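Local coordinates for vacuolar protein-sorting-associated protein 25 (Homo sapiens, PDB 3HTU) that serves, as part of the ESCRT-II complex, in multivesicular body formation and the sorting of endosomal cargo, and probably in recruiting the ESCRT-III complex, at residues S26-L30 with R74-F78. Residues are numbered along the deposited sequence.
Sequences SVFTL and RGVKF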
ATOM      1  N   SER A  26       9.727   4.487  -0.256  1.00 42.05           N
ATOM      2  CA  SER A  26      10.023   3.058  -0.193  1.00 38.01           C
ATOM      3  C   SER A  26       8.975   2.344   0.672  1.00 34.79           C
ATOM      4  O   SER A  26       8.743   1.150   0.499  1.00 33.23           O
ATOM      5  CB  SER A  26      11.433   2.806   0.356  1.00 38.22           C
ATOM      6  OG  SER A  26      12.377   2.645  -0.692  1.00 39.00           O
ATOM      7  N   VAL A  27       8.341   3.099   1.577  1.00 31.14           N
ATOM      8  CA  VAL A  27       7.387   2.561   2.560  1.00 28.15           C
ATOM      9  C   VAL A  27       5.937   3.018   2.262  1.00 26.90           C
ATOM     10  O   VAL A  27       5.658   4.231   2.142  1.00 24.87           O
ATOM     11  CB  VAL A  27       7.841   2.939   3.998  1.00 28.44           C
ATOM     12  CG1 VAL A  27       7.098   2.183   5.005  1.00 27.77           C
ATOM     13  CG2 VAL A  27       9.326   2.575   4.191  1.00 27.54           C
ATOM     14  N   PHE A  28       5.037   2.041   2.133  1.00 24.78           N
ATOM     15  CA  PHE A  28       3.641   2.279   1.743  1.00 24.03           C
ATOM     16  C   PHE A  28       2.710   1.532   2.698  1.00 22.50           C
ATOM     17  O   PHE A  28       3.011   0.423   3.095  1.00 21.82           O
ATOM     18  CB  PHE A  28       3.378   1.777   0.310  1.00 23.43           C
ATOM     19  CG  PHE A  28       4.162   2.480  -0.754  1.00 25.81           C
ATOM     20  CD1 PHE A  28       5.420   2.006  -1.153  1.00 26.11           C
ATOM     21  CD2 PHE A  28       3.648   3.603  -1.385  1.00 28.49           C
ATOM     22  CE1 PHE A  28       6.134   2.639  -2.131  1.00 24.74           C
ATOM     23  CE2 PHE A  28       4.365   4.243  -2.371  1.00 27.10           C
ATOM     24  CZ  PHE A  28       5.603   3.762  -2.749  1.00 27.20           C
ATOM     25  N   THR A  29       1.584   2.131   3.084  1.00 22.55           N
ATOM     26  CA  THR A  29       0.524   1.353   3.724  1.00 21.27           C
ATOM     27  C   THR A  29      -0.104   0.461   2.653  1.00 21.54           C
ATOM     28  O   THR A  29      -0.006   0.745   1.464  1.00 21.15           O
ATOM     29  CB  THR A  29      -0.544   2.244   4.460  1.00 22.17           C
ATOM     30  OG1 THR A  29      -1.257   3.052   3.514  1.00 20.00           O
ATOM     31  CG2 THR A  29       0.129   3.171   5.494  1.00 19.82           C
ATOM     32  N   LEU A  30      -0.713  -0.643   3.066  1.00 21.51           N
ATOM     33  CA  LEU A  30      -1.446  -1.466   2.123  1.00 23.16           C
ATOM     34  C   LEU A  30      -2.614  -0.668   1.522  1.00 23.67           C
ATOM     35  O   LEU A  30      -2.846  -0.715   0.312  1.00 24.31           O
ATOM     36  CB  LEU A  30      -1.975  -2.730   2.804  1.00 22.83           C
ATOM     37  CG  LEU A  30      -1.003  -3.773   3.352  1.00 24.93           C
ATOM     38  CD1 LEU A  30      -1.644  -5.172   3.226  1.00 22.39           C
ATOM     39  CD2 LEU A  30       0.337  -3.735   2.658  1.00 25.06           C
ATOM     40  N   ARG A  74       0.466  -0.947   9.490  1.00 26.23           N
ATOM     41  CA  ARG A  74       0.557  -2.020   8.515  1.00 25.73           C
ATOM     42  C   ARG A  74       1.006  -1.469   7.188  1.00 25.30           C
ATOM     43  O   ARG A  74       0.627  -0.351   6.798  1.00 25.08           O
ATOM     44  CB  ARG A  74      -0.810  -2.686   8.285  1.00 26.26           C
ATOM     45  CG  ARG A  74      -1.356  -3.507   9.437  1.00 26.23           C
ATOM     46  CD  ARG A  74      -2.706  -4.139   9.065  1.00 28.06           C
ATOM     47  NE  ARG A  74      -2.668  -5.015   7.882  1.00 31.73           N
ATOM     48  CZ  ARG A  74      -2.377  -6.316   7.916  1.00 32.59           C
ATOM     49  NH1 ARG A  74      -2.075  -6.901   9.063  1.00 33.87           N
ATOM     50  NH2 ARG A  74      -2.381  -7.031   6.801  1.00 33.45           N
ATOM     51  N   GLY A  75       1.771  -2.274   6.462  1.00 23.31           N
ATOM     52  CA  GLY A  75       2.197  -1.852   5.147  1.00 21.97           C
ATOM     53  C   GLY A  75       3.337  -2.670   4.612  1.00 20.44           C
ATOM     54  O   GLY A  75       3.507  -3.826   4.987  1.00 20.91           O
ATOM     55  N   VAL A  76       4.115  -2.059   3.727  1.00 19.29           N
ATOM     56  CA  VAL A  76       5.093  -2.791   2.961  1.00 18.47           C
ATOM     57  C   VAL A  76       6.261  -1.855   2.617  1.00 18.65           C
ATOM     58  O   VAL A  76       6.067  -0.653   2.369  1.00 17.88           O
ATOM     59  CB  VAL A  76       4.437  -3.494   1.731  1.00 17.69           C
ATOM     60  CG1 VAL A  76       3.795  -2.484   0.784  1.00 17.32           C
ATOM     61  CG2 VAL A  76       5.428  -4.376   0.973  1.00 17.63           C
ATOM     62  N   LYS A  77       7.482  -2.395   2.673  1.00 18.05           N
ATOM     63  CA  LYS A  77       8.642  -1.673   2.134  1.00 17.36           C
ATOM     64  C   LYS A  77       9.139  -2.390   0.907  1.00 18.07           C
ATOM     65  O   LYS A  77       9.290  -3.603   0.911  1.00 18.38           O
ATOM     66  CB  LYS A  77       9.758  -1.545   3.176  1.00 17.31           C
ATOM     67  CG  LYS A  77      11.023  -0.789   2.694  1.00 16.78           C
ATOM     68  CD  LYS A  77      11.912  -0.443   3.897  1.00 18.46           C
ATOM     69  CE  LYS A  77      13.245   0.213   3.500  1.00 18.74           C
ATOM     70  NZ  LYS A  77      14.097   0.460   4.719  1.00 21.07           N
ATOM     71  N   PHE A  78       9.413  -1.630  -0.147  1.00 19.06           N
ATOM     72  CA  PHE A  78       9.964  -2.183  -1.383  1.00 19.28           C
ATOM     73  C   PHE A  78      11.458  -1.933  -1.455  1.00 18.60           C
ATOM     74  O   PHE A  78      11.956  -0.936  -0.949  1.00 17.26           O
ATOM     75  CB  PHE A  78       9.275  -1.588  -2.602  1.00 18.90           C
ATOM     76  CG  PHE A  78       7.800  -1.896  -2.674  1.00 21.77           C
ATOM     77  CD1 PHE A  78       6.863  -1.010  -2.130  1.00 21.79           C
ATOM     78  CD2 PHE A  78       7.351  -3.077  -3.266  1.00 19.98           C
ATOM     79  CE1 PHE A  78       5.497  -1.301  -2.186  1.00 20.81           C
ATOM     80  CE2 PHE A  78       5.983  -3.377  -3.321  1.00 21.76           C
ATOM     81  CZ  PHE A  78       5.067  -2.490  -2.784  1.00 22.06           C
TER
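Three backbone hydrogen bonds join 26-30 to 74-78. Phe28 and Val76 form an antiparallel hydrogen-bonded pair, Phe28 N donating to Val76 O (2.9 Å) and Val76 N to Phe28 O (2.8 Å); Phe78 N to Ser26 O (2.9 Å) adds the third. Between them, Val27 faces Lys77 as a non-hydrogen-bonded pair, Val27 CG2 lying 4.0 Å from Lys77 CD. Gly75 is required where the chain passes Thr29: a CB there would clash with Phe28 O. Phe28 and Val76 share the opposite face; beside them Phe28 CD1 meets Phe78 CE1 at 3.5 Å, and Leu30, the first residue of helix 30-35, brings CD2 to 4.1 Å from Val76 CG1. Leu33 covers Phe28, Val76 and Phe78, and helix 7-19 packs on the two phenylalanines, while Leu30 also packs on helix 49-61. The Val27 and Lys77 face instead meets the VPS20 chain, an acidic side chain of which pairs with Lys77 NZ. Packed on a helical core, with 75-78 between 27-28 and 65-68, the small antiparallel sheet is that of a winged-helix domain, here VPS25's C-terminal one.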